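Local coordinates for pectate lyase/Amb allergen (Acidovorax citrulli, PDB 4HWV), which probably cleaves pectate by calcium-dependent elimination, acting as a secreted polysaccharide lyase, at residues H347-Y353 / H378-V384; N288-N294 / K323-N329; R43-A48 / P78-R84; L170-T174 / G481-A487. All coordinates share one frame; numbering follows the deposited sequence.

Contact 1. Residues H347-Y353 / H378-V384; sequences HLYNNYY and HAENNVV
His347 to Tyr349 run parallel to His378 to Glu380 with strand axes 4.7 Å apart, and the pairing resumes at Tyr352 with Val383 and Tyr353 with Val384 once both segments have rounded a corner built of asparagines. Asn382 holds that corner. Its amide lies alongside that of Asn351, the two planes only 7° apart, and Asn382 OD1 accepts from both Asn351 N (3.0 Å) and Asn351 ND2 (3.0 Å). The other branch, Asn382 ND2, reaches back to Leu348 O at 3.0 Å, arriving above the carbonyl plane, while Glu380 N takes the same oxygen within the plane. Asn351 passes the pattern on to Phe326 O and Asn329 N, giving the row of hydrogen-bonded asparagines known from the turns of pectate lyase parallel beta-helices.

Ahead of the corner, His347 NE2 donates to Glu380 OE1 at 2.8 Å, on the anti side of the carboxylate but out of its plane. Having CG anti to the backbone N (chi1 -176°) carries the ring toward that partner, and His378 turns an edge, offset, to the His347 face, the planes 72° apart. Tyr460 binds His347 ND1 and Tyr462 binds Glu380 OE1, fixing both groups further. Past the corner, Tyr353 CD1 rests on Val384 CG2 at 3.9 Å.

Strand 345-356 lies between strands 324-327 and 376-387; Tyr352 packs on helix 470-477, whereas Tyr353 and Ala379, on the other face, meet Met369 of strand 369-371.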
# COMPACT_ATOMS: atom_id res chain seq x y z
N HIS A 347 23.16 20.19 7.41
CA HIS A 347 22.85 21.18 6.40
C HIS A 347 21.69 20.66 5.56
O HIS A 347 21.79 19.57 5.00
CB HIS A 347 24.12 21.38 5.54
CG HIS A 347 24.03 22.43 4.49
ND1 HIS A 347 24.89 22.44 3.41
CD2 HIS A 347 23.24 23.53 4.35
CE1 HIS A 347 24.65 23.50 2.66
NE2 HIS A 347 23.64 24.17 3.20
N LEU A 348 20.61 21.43 5.47
CA LEU A 348 19.47 21.05 4.61
C LEU A 348 19.30 22.18 3.61
O LEU A 348 18.99 23.30 3.99
CB LEU A 348 18.17 20.89 5.40
CG LEU A 348 18.23 19.84 6.52
CD1 LEU A 348 18.45 20.52 7.88
CD2 LEU A 348 17.00 18.94 6.53
N TYR A 349 19.54 21.89 2.33
CA TYR A 349 19.34 22.92 1.32
C TYR A 349 18.61 22.41 0.09
O TYR A 349 18.77 21.27 -0.31
CB TYR A 349 20.67 23.61 0.93
CG TYR A 349 21.71 22.81 0.16
CD1 TYR A 349 22.64 22.01 0.81
CD2 TYR A 349 21.81 22.92 -1.23
CE1 TYR A 349 23.63 21.33 0.10
CE2 TYR A 349 22.78 22.23 -1.94
CZ TYR A 349 23.68 21.45 -1.27
OH TYR A 349 24.66 20.77 -1.99
N ASN A 350 17.77 23.27 -0.48
CA ASN A 350 17.10 22.94 -1.74
C ASN A 350 16.34 21.62 -1.66
O ASN A 350 16.43 20.78 -2.56
CB ASN A 350 18.09 22.89 -2.92
CG ASN A 350 18.64 24.25 -3.32
OD1 ASN A 350 19.73 24.30 -3.87
ND2 ASN A 350 17.88 25.34 -3.11
N ASN A 351 15.60 21.43 -0.57
CA ASN A 351 14.65 20.33 -0.49
C ASN A 351 13.23 20.86 -0.69
O ASN A 351 12.97 22.04 -0.45
CB ASN A 351 14.76 19.62 0.86
CG ASN A 351 16.15 19.12 1.12
OD1 ASN A 351 16.59 18.13 0.52
ND2 ASN A 351 16.87 19.82 1.99
N TYR A 352 12.34 19.99 -1.15
CA TYR A 352 10.93 20.32 -1.32
C TYR A 352 10.13 19.46 -0.36
O TYR A 352 10.07 18.24 -0.50
CB TYR A 352 10.49 20.04 -2.75
CG TYR A 352 9.02 20.23 -3.02
CD1 TYR A 352 8.28 21.21 -2.36
CD2 TYR A 352 8.36 19.45 -3.96
CE1 TYR A 352 6.93 21.39 -2.62
CE2 TYR A 352 7.01 19.62 -4.22
CZ TYR A 352 6.31 20.60 -3.55
OH TYR A 352 4.97 20.79 -3.82
N TYR A 353 9.51 20.12 0.62
CA TYR A 353 8.60 19.48 1.56
C TYR A 353 7.19 19.67 1.06
O TYR A 353 6.79 20.78 0.72
CB TYR A 353 8.70 20.17 2.92
CG TYR A 353 10.01 20.06 3.64
CD1 TYR A 353 11.10 20.89 3.33
CD2 TYR A 353 10.16 19.16 4.69
CE1 TYR A 353 12.29 20.80 4.05
CE2 TYR A 353 11.34 19.06 5.40
CZ TYR A 353 12.40 19.89 5.09
OH TYR A 353 13.57 19.80 5.81
N HIS A 378 21.58 24.14 9.60
CA HIS A 378 21.78 25.23 8.63
C HIS A 378 20.86 24.93 7.45
O HIS A 378 21.08 23.96 6.72
CB HIS A 378 23.25 25.25 8.18
CG HIS A 378 23.66 26.50 7.48
ND1 HIS A 378 24.24 27.56 8.15
CD2 HIS A 378 23.62 26.86 6.17
CE1 HIS A 378 24.51 28.52 7.29
NE2 HIS A 378 24.16 28.12 6.08
N ALA A 379 19.83 25.76 7.26
CA ALA A 379 18.78 25.49 6.27
C ALA A 379 18.75 26.59 5.22
O ALA A 379 18.59 27.75 5.57
CB ALA A 379 17.42 25.40 6.96
N GLU A 380 18.88 26.22 3.95
CA GLU A 380 18.91 27.23 2.88
C GLU A 380 18.02 26.85 1.71
O GLU A 380 18.12 25.74 1.18
CB GLU A 380 20.35 27.43 2.37
CG GLU A 380 21.26 28.09 3.40
CD GLU A 380 22.73 28.00 3.06
OE1 GLU A 380 23.17 26.92 2.65
OE2 GLU A 380 23.43 29.01 3.24
N ASN A 381 17.21 27.82 1.27
CA ASN A 381 16.44 27.69 0.03
C ASN A 381 15.64 26.39 -0.06
O ASN A 381 15.63 25.70 -1.09
CB ASN A 381 17.32 27.90 -1.20
CG ASN A 381 17.88 29.32 -1.28
OD1 ASN A 381 17.95 30.04 -0.27
ND2 ASN A 381 18.30 29.71 -2.47
N ASN A 382 14.95 26.07 1.03
CA ASN A 382 14.00 24.96 1.04
C ASN A 382 12.61 25.51 0.74
O ASN A 382 12.26 26.61 1.20
CB ASN A 382 14.00 24.27 2.40
CG ASN A 382 15.34 23.62 2.72
OD1 ASN A 382 15.65 22.56 2.19
ND2 ASN A 382 16.13 24.25 3.59
N VAL A 383 11.83 24.74 -0.01
CA VAL A 383 10.45 25.08 -0.31
C VAL A 383 9.52 24.14 0.42
O VAL A 383 9.73 22.94 0.40
CB VAL A 383 10.17 24.99 -1.81
CG1 VAL A 383 8.68 25.21 -2.11
CG2 VAL A 383 11.04 25.97 -2.56
N VAL A 384 8.48 24.71 1.04
CA VAL A 384 7.49 23.94 1.75
C VAL A 384 6.10 24.25 1.19
O VAL A 384 5.68 25.41 1.15
CB VAL A 384 7.52 24.25 3.28
CG1 VAL A 384 6.50 23.39 4.04
CG2 VAL A 384 8.92 24.08 3.84

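Contact 2. Residues N288-N294 / K323-N329; sequences NYVTLSN and KVTFHGN
Lys323 lies along Asn288 and Tyr289 at the start of a parallel strand pair, and with Leu292 and Asn294 it carries the contact. The backbone N of Lys323 donates to Asn288 OD1 (2.9 Å) in the plane of that amide carbonyl, while its aliphatic part runs beside the Tyr289 ring, Lys323 CD being 3.7 Å from Tyr289 CE1. A bend at the last torsion (chi4 60°) brings NZ to a water that also binds Asn288 ND2 and Tyr289 OH.

Leu292 leads the apolar face. Its CD1 sits over one face of the Phe326 ring, 4.0 Å from the ring centroid, and meets Val324 CG1 at 3.5 Å. The Phe326 side chain lies about 8 Å from that of the calcium ligand Asp282. The oxygen of Leu292 is gripped twice, by His327 N and, from above the carbonyl plane, by Asn329 ND2 at 3.0 Å.

At the far end Asn294 OD1 shares a second water with Gly328 O, and its ND2 turns to Asp240. Ser293 CB lies over one face of the His327 ring.

On the other side, Thr291 OG1 and Thr325 OG1 bond to Thr24 and Tyr460: one face is polar and the other apolar, consistent with the hydrocarbon interior of a beta-helix.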
# COMPACT_ATOMS: atom_id res chain seq x y z
N ASN A 288 28.72 9.37 10.34
CA ASN A 288 29.34 10.67 10.10
C ASN A 288 29.63 10.86 8.62
O ASN A 288 29.81 9.88 7.89
CB ASN A 288 30.64 10.80 10.91
CG ASN A 288 31.00 12.24 11.20
OD1 ASN A 288 30.18 13.15 11.05
ND2 ASN A 288 32.24 12.46 11.63
N TYR A 289 29.68 12.11 8.19
CA TYR A 289 29.95 12.45 6.78
C TYR A 289 28.97 11.75 5.84
O TYR A 289 29.36 11.00 4.93
CB TYR A 289 31.42 12.19 6.41
CG TYR A 289 32.41 12.98 7.24
CD1 TYR A 289 32.50 14.36 7.13
CD2 TYR A 289 33.27 12.34 8.12
CE1 TYR A 289 33.41 15.09 7.88
CE2 TYR A 289 34.18 13.07 8.88
CZ TYR A 289 34.24 14.44 8.75
OH TYR A 289 35.15 15.16 9.49
N VAL A 290 27.69 12.04 6.03
CA VAL A 290 26.63 11.42 5.26
C VAL A 290 25.96 12.49 4.43
O VAL A 290 25.62 13.56 4.93
CB VAL A 290 25.58 10.80 6.21
CG1 VAL A 290 24.47 10.10 5.42
CG2 VAL A 290 26.27 9.85 7.20
N THR A 291 25.73 12.19 3.15
CA THR A 291 24.93 13.06 2.30
C THR A 291 23.76 12.28 1.71
O THR A 291 23.96 11.20 1.14
CB THR A 291 25.76 13.66 1.16
OG1 THR A 291 26.72 14.55 1.75
CG2 THR A 291 24.89 14.44 0.17
N LEU A 292 22.56 12.84 1.85
CA LEU A 292 21.37 12.30 1.20
C LEU A 292 20.94 13.33 0.15
O LEU A 292 20.52 14.43 0.50
CB LEU A 292 20.24 12.08 2.22
CG LEU A 292 20.61 11.13 3.36
CD1 LEU A 292 21.11 11.90 4.58
CD2 LEU A 292 19.41 10.28 3.74
N SER A 293 21.08 12.97 -1.13
CA SER A 293 20.84 13.91 -2.22
C SER A 293 19.86 13.32 -3.23
O SER A 293 19.90 12.13 -3.55
CB SER A 293 22.17 14.24 -2.91
OG SER A 293 22.85 13.06 -3.31
N ASN A 294 18.97 14.17 -3.73
CA ASN A 294 18.15 13.83 -4.89
C ASN A 294 17.28 12.59 -4.68
O ASN A 294 17.01 11.85 -5.63
CB ASN A 294 19.04 13.63 -6.13
CG ASN A 294 20.01 14.77 -6.33
OD1 ASN A 294 19.60 15.94 -6.35
ND2 ASN A 294 21.31 14.45 -6.45
N LYS A 323 27.60 14.45 11.12
CA LYS A 323 27.62 15.47 10.08
C LYS A 323 26.86 14.96 8.87
O LYS A 323 27.27 13.97 8.24
CB LYS A 323 29.06 15.81 9.70
CG LYS A 323 29.80 16.53 10.83
CD LYS A 323 31.29 16.65 10.51
CE LYS A 323 32.08 17.53 11.49
NZ LYS A 323 32.01 16.99 12.86
N VAL A 324 25.74 15.60 8.56
CA VAL A 324 24.83 15.11 7.52
C VAL A 324 24.38 16.28 6.65
O VAL A 324 24.06 17.37 7.15
CB VAL A 324 23.56 14.45 8.14
CG1 VAL A 324 22.70 13.83 7.05
CG2 VAL A 324 23.95 13.40 9.15
N THR A 325 24.38 16.06 5.33
CA THR A 325 23.84 17.02 4.38
C THR A 325 22.63 16.42 3.67
O THR A 325 22.71 15.29 3.18
CB THR A 325 24.88 17.35 3.30
OG1 THR A 325 26.09 17.83 3.91
CG2 THR A 325 24.32 18.37 2.31
N PHE A 326 21.53 17.16 3.63
CA PHE A 326 20.35 16.78 2.83
C PHE A 326 20.15 17.84 1.75
O PHE A 326 19.94 19.01 2.07
CB PHE A 326 19.05 16.84 3.67
CG PHE A 326 18.90 15.78 4.73
CD1 PHE A 326 19.47 15.96 6.00
CD2 PHE A 326 18.11 14.67 4.49
CE1 PHE A 326 19.27 15.02 7.01
CE2 PHE A 326 17.90 13.72 5.51
CZ PHE A 326 18.48 13.91 6.77
N HIS A 327 20.15 17.45 0.48
CA HIS A 327 19.82 18.41 -0.56
C HIS A 327 19.13 17.78 -1.75
O HIS A 327 19.41 16.63 -2.11
CB HIS A 327 21.03 19.27 -0.99
CG HIS A 327 22.06 18.55 -1.81
ND1 HIS A 327 21.97 18.44 -3.18
CD2 HIS A 327 23.22 17.96 -1.46
CE1 HIS A 327 23.04 17.82 -3.65
NE2 HIS A 327 23.82 17.51 -2.62
N GLY A 328 18.23 18.54 -2.36
CA GLY A 328 17.56 18.11 -3.57
C GLY A 328 16.53 17.03 -3.34
O GLY A 328 16.08 16.38 -4.29
N ASN A 329 16.13 16.81 -2.09
CA ASN A 329 15.18 15.75 -1.80
C ASN A 329 13.75 16.23 -1.86
O ASN A 329 13.46 17.41 -1.61
CB ASN A 329 15.45 15.14 -0.42
CG ASN A 329 16.87 14.61 -0.27
OD1 ASN A 329 17.24 13.61 -0.88
ND2 ASN A 329 17.68 15.29 0.53
O HOH W 1 33.99 15.03 12.07
O HOH W 2 17.06 16.90 -6.79

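Contact 3. Residues R43-A48 / P78-R84; sequences RTYTVA and PKVIRIR
Between Tyr45 and its neighbours Val80 and Arg82, backbone bonding follows the strict alternation of parallel strands. Val80 N donates to Arg43 O (2.9 Å) and Val80 O accepts from Tyr45 N (2.8 Å); Arg82 N then meets Tyr45 O at 2.8 Å in an almost straight bond (178°), Arg82 O receives Val47 N, and Arg84 N closes the series on Val47 O at 2.9 Å. The intervening Lys79, Ile81 and Ile83 turn their polar backbone atoms the other way, where strand 167-171, with Asn166 before it and Ile172 after it, supplies partners.

Three charged side chains look outside the pair. Arg43 NE forms a salt bridge with Asp75. Lys79 NZ is bound by Ala77 O, Asp75 O and Thr167 OG1, and Arg82 NH1 by Ile18 O. Also hydrogen-bonded are the hydroxyl of Thr44, with Ala40 O, and the main-chain Ala48 N, with Glu52 OE1.

On one face, chi1 of -58° puts Val47 CG1 anti to the carbonyl carbon, bringing Val47 CG2 to Ile81 CG2 (3.6 Å) and Ile83 CD1 (3.7 Å). Tyr45 CD2 touches Ile81 CG1 at 4.0 Å, with helix 50-57 packed against this face. On the other, Thr46 CG2 lies against the Arg84 guanidinium.

The chemistry is thus divided: main-chain bonds and hydrocarbon join the strands, while Arg43, Lys79 and Arg82 anchor the pair to neighbouring loops and strand 167-171 at this end of the beta-helix.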
# COMPACT_ATOMS: atom_id res chain seq x y z
N ARG A 43 34.55 -8.64 -7.81
CA ARG A 43 33.70 -8.03 -6.80
C ARG A 43 32.67 -7.10 -7.44
O ARG A 43 32.24 -6.12 -6.84
CB ARG A 43 34.54 -7.32 -5.76
CG ARG A 43 35.30 -8.32 -4.88
CD ARG A 43 36.05 -7.65 -3.75
NE ARG A 43 36.30 -8.62 -2.69
CZ ARG A 43 37.23 -9.57 -2.74
NH1 ARG A 43 38.03 -9.68 -3.79
NH2 ARG A 43 37.35 -10.41 -1.72
N THR A 44 32.25 -7.45 -8.65
CA THR A 44 31.15 -6.78 -9.34
C THR A 44 30.06 -7.81 -9.56
O THR A 44 30.29 -8.85 -10.18
CB THR A 44 31.64 -6.16 -10.66
OG1 THR A 44 32.68 -5.23 -10.37
CG2 THR A 44 30.52 -5.46 -11.40
N TYR A 45 28.89 -7.54 -9.01
CA TYR A 45 27.83 -8.54 -8.95
C TYR A 45 26.48 -7.97 -9.37
O TYR A 45 26.21 -6.77 -9.19
CB TYR A 45 27.64 -9.02 -7.51
CG TYR A 45 28.87 -9.40 -6.72
CD1 TYR A 45 29.28 -10.72 -6.63
CD2 TYR A 45 29.59 -8.44 -6.00
CE1 TYR A 45 30.39 -11.08 -5.86
CE2 TYR A 45 30.68 -8.79 -5.22
CZ TYR A 45 31.07 -10.11 -5.16
OH TYR A 45 32.12 -10.46 -4.37
N THR A 46 25.63 -8.82 -9.92
CA THR A 46 24.22 -8.48 -10.13
C THR A 46 23.40 -9.45 -9.27
O THR A 46 23.55 -10.66 -9.39
CB THR A 46 23.82 -8.61 -11.60
OG1 THR A 46 24.65 -7.77 -12.38
CG2 THR A 46 22.36 -8.20 -11.81
N VAL A 47 22.57 -8.90 -8.38
CA VAL A 47 21.84 -9.72 -7.42
C VAL A 47 20.33 -9.48 -7.50
O VAL A 47 19.87 -8.37 -7.78
CB VAL A 47 22.36 -9.43 -5.97
CG1 VAL A 47 23.86 -9.71 -5.90
CG2 VAL A 47 22.07 -8.01 -5.53
N ALA A 48 19.57 -10.54 -7.22
CA ALA A 48 18.13 -10.53 -7.45
C ALA A 48 17.34 -11.12 -6.27
O ALA A 48 16.11 -11.23 -6.32
CB ALA A 48 17.77 -11.27 -8.75
N PRO A 78 36.69 -3.11 -2.20
CA PRO A 78 35.74 -2.40 -3.07
C PRO A 78 34.87 -3.37 -3.88
O PRO A 78 35.34 -4.35 -4.46
CB PRO A 78 36.66 -1.60 -3.99
CG PRO A 78 37.90 -1.32 -3.11
CD PRO A 78 38.08 -2.60 -2.34
N LYS A 79 33.57 -3.09 -3.89
CA LYS A 79 32.61 -3.94 -4.58
C LYS A 79 31.48 -3.10 -5.15
O LYS A 79 31.08 -2.08 -4.58
CB LYS A 79 32.04 -5.02 -3.65
CG LYS A 79 31.11 -4.45 -2.56
CD LYS A 79 30.85 -5.40 -1.40
CE LYS A 79 32.08 -5.60 -0.52
NZ LYS A 79 32.61 -4.29 0.02
N VAL A 80 30.96 -3.56 -6.28
CA VAL A 80 29.82 -2.94 -6.92
C VAL A 80 28.74 -3.99 -7.04
O VAL A 80 28.95 -5.05 -7.65
CB VAL A 80 30.20 -2.38 -8.31
CG1 VAL A 80 28.96 -1.92 -9.06
CG2 VAL A 80 31.20 -1.24 -8.14
N ILE A 81 27.59 -3.70 -6.43
CA ILE A 81 26.49 -4.65 -6.36
C ILE A 81 25.28 -4.00 -7.02
O ILE A 81 24.74 -3.00 -6.51
CB ILE A 81 26.18 -5.03 -4.89
CG1 ILE A 81 27.41 -5.66 -4.22
CG2 ILE A 81 24.98 -5.96 -4.84
CD1 ILE A 81 27.30 -5.76 -2.71
N ARG A 82 24.87 -4.55 -8.16
CA ARG A 82 23.74 -4.01 -8.90
C ARG A 82 22.49 -4.80 -8.56
O ARG A 82 22.52 -6.03 -8.50
CB ARG A 82 24.02 -4.02 -10.40
CG ARG A 82 25.22 -3.16 -10.75
CD ARG A 82 25.35 -2.85 -12.23
NE ARG A 82 26.59 -2.12 -12.47
CZ ARG A 82 26.70 -0.79 -12.46
NH1 ARG A 82 25.65 -0.00 -12.23
NH2 ARG A 82 27.90 -0.25 -12.66
N ILE A 83 21.39 -4.09 -8.30
CA ILE A 83 20.15 -4.73 -7.89
C ILE A 83 19.24 -4.92 -9.11
O ILE A 83 18.82 -3.94 -9.74
CB ILE A 83 19.38 -3.87 -6.86
CG1 ILE A 83 20.32 -3.43 -5.71
CG2 ILE A 83 18.10 -4.59 -6.40
CD1 ILE A 83 20.95 -4.57 -4.95
N ARG A 84 18.98 -6.18 -9.45
CA ARG A 84 18.08 -6.52 -10.55
C ARG A 84 16.71 -6.87 -10.01
O ARG A 84 16.53 -7.91 -9.38
CB ARG A 84 18.62 -7.69 -11.39
CG ARG A 84 17.79 -7.92 -12.65
CD ARG A 84 18.18 -9.14 -13.49
NE ARG A 84 19.54 -9.12 -14.02
CZ ARG A 84 19.94 -8.36 -15.03
NH1 ARG A 84 19.09 -7.50 -15.60
NH2 ARG A 84 21.19 -8.43 -15.47

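Contact 4. Residues L170-T174 / G481-A487; sequences LGIGT and GKLEGPA
Glu484 reaches Gly173 with an extended side chain, and its carboxylate makes the one direct hydrogen bond between 170-174 and 481-487: Gly173 N to Glu484 OE1, 2.8 Å and nearly straight at 176°, met almost along the C-O axis. Gly16 N also binds OE1 and Ile18 N binds OE2, and such a set of backbone N-H groups would probably stabilise the buried carboxylate as an anion.

Two waters supply indirect links. One donates to Gly171 O (2.9 Å) and to Glu484 OE2 (2.8 Å); the other accepts from Thr174 N (2.9 Å) and Ala487 N (3.0 Å), tying the two segments beyond the glutamate.

Weaker contacts fill the rest. Gly485 O comes within 3.3 Å of Gly173 CA in a C-H...O contact; that buried oxygen has no conventional hydrogen-bond partner in the model. Thr174 CG2 lies against the loop, 3.8 Å from Glu484 O, while its OG1 lies near Pro486 CB.

The loop following helix 470-477 is in this way laid against the end of strand 167-171, itself flanked by strands 79-83 and 192-198. Asn199, just past the latter, joins both sides, its ND2 holding Gly171 O and Gly173 O and its OD1 Gly481 N.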
# COMPACT_ATOMS: atom_id res chain seq x y z
N LEU A 170 23.74 -0.34 -6.35
CA LEU A 170 23.29 0.47 -7.49
C LEU A 170 22.11 -0.22 -8.15
O LEU A 170 22.25 -1.32 -8.68
CB LEU A 170 24.44 0.67 -8.50
CG LEU A 170 25.70 1.35 -7.95
CD1 LEU A 170 26.79 1.36 -9.02
CD2 LEU A 170 25.48 2.77 -7.42
N GLY A 171 20.94 0.38 -8.07
CA GLY A 171 19.79 -0.22 -8.73
C GLY A 171 19.94 -0.25 -10.24
O GLY A 171 20.48 0.69 -10.83
N ILE A 172 19.43 -1.31 -10.88
CA ILE A 172 19.37 -1.36 -12.34
C ILE A 172 18.03 -0.81 -12.84
O ILE A 172 16.95 -1.24 -12.39
CB ILE A 172 19.51 -2.81 -12.85
CG1 ILE A 172 20.91 -3.34 -12.51
CG2 ILE A 172 19.20 -2.91 -14.34
CD1 ILE A 172 21.06 -4.84 -12.69
N GLY A 173 18.07 0.13 -13.78
CA GLY A 173 16.84 0.49 -14.48
C GLY A 173 15.88 1.29 -13.62
O GLY A 173 16.28 2.11 -12.78
N THR A 174 14.59 1.07 -13.83
CA THR A 174 13.56 1.88 -13.19
C THR A 174 12.78 1.11 -12.15
O THR A 174 11.84 1.65 -11.56
CB THR A 174 12.59 2.42 -14.24
OG1 THR A 174 12.03 1.32 -14.97
CG2 THR A 174 13.30 3.37 -15.22
N GLY A 481 14.81 5.55 -10.55
CA GLY A 481 14.22 5.48 -11.87
C GLY A 481 14.50 6.70 -12.74
O GLY A 481 13.83 6.89 -13.75
N LYS A 482 15.50 7.50 -12.37
CA LYS A 482 15.84 8.72 -13.09
C LYS A 482 17.23 8.65 -13.74
O LYS A 482 17.42 9.08 -14.87
CB LYS A 482 15.77 9.91 -12.14
CG LYS A 482 14.43 10.14 -11.48
CD LYS A 482 13.37 10.58 -12.50
CE LYS A 482 12.04 10.84 -11.82
NZ LYS A 482 11.00 11.21 -12.79
N LEU A 483 18.19 8.09 -13.02
CA LEU A 483 19.57 7.99 -13.51
C LEU A 483 19.75 7.07 -14.70
O LEU A 483 20.68 7.26 -15.50
CB LEU A 483 20.49 7.51 -12.39
CG LEU A 483 20.77 8.52 -11.28
CD1 LEU A 483 21.54 7.85 -10.16
CD2 LEU A 483 21.59 9.70 -11.82
N GLU A 484 18.91 6.04 -14.78
CA GLU A 484 19.01 5.05 -15.85
C GLU A 484 17.69 4.90 -16.57
O GLU A 484 16.62 5.09 -15.99
CB GLU A 484 19.43 3.68 -15.30
CG GLU A 484 20.84 3.64 -14.73
CD GLU A 484 21.31 2.23 -14.39
OE1 GLU A 484 20.50 1.27 -14.41
OE2 GLU A 484 22.52 2.08 -14.13
N GLY A 485 17.77 4.53 -17.85
CA GLY A 485 16.61 4.08 -18.58
C GLY A 485 16.20 2.68 -18.15
O GLY A 485 16.90 2.01 -17.38
N PRO A 486 15.04 2.21 -18.64
CA PRO A 486 14.57 0.88 -18.25
C PRO A 486 15.47 -0.21 -18.82
O PRO A 486 16.11 -0.03 -19.86
CB PRO A 486 13.18 0.81 -18.89
CG PRO A 486 13.25 1.75 -20.03
CD PRO A 486 14.13 2.87 -19.58
N ALA A 487 15.51 -1.34 -18.13
CA ALA A 487 16.28 -2.48 -18.60
C ALA A 487 15.66 -3.00 -19.88
O ALA A 487 14.45 -2.94 -20.04
CB ALA A 487 16.29 -3.57 -17.55
O HOH W 3 22.82 -0.07 -12.41
O HOH W 4 14.02 -1.26 -15.53

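Overall arrangement
From the N terminus, contact 3 comes first, closing a short loop that carries helix 50-57. Strand 79-83 pairs with strand 167-171, the start of contact 4, probably through Leu170 N to Ile81 O (2.9 Å), so the two share one end of the beta-helix. Contact 4 opens at 170-174 and closes only at 481-487; the 306 residues between contain contacts 1 and 2. Within that span contact 2 closes before contact 1 opens, each joining successive coils, and Phe326 N, probably hydrogen-bonded to His347 O (2.8 Å), makes them neighbours. None of the four cross. Local pairings thus build the solenoid coil by coil, while the long-range closure brings the C-terminal region back to its early strands.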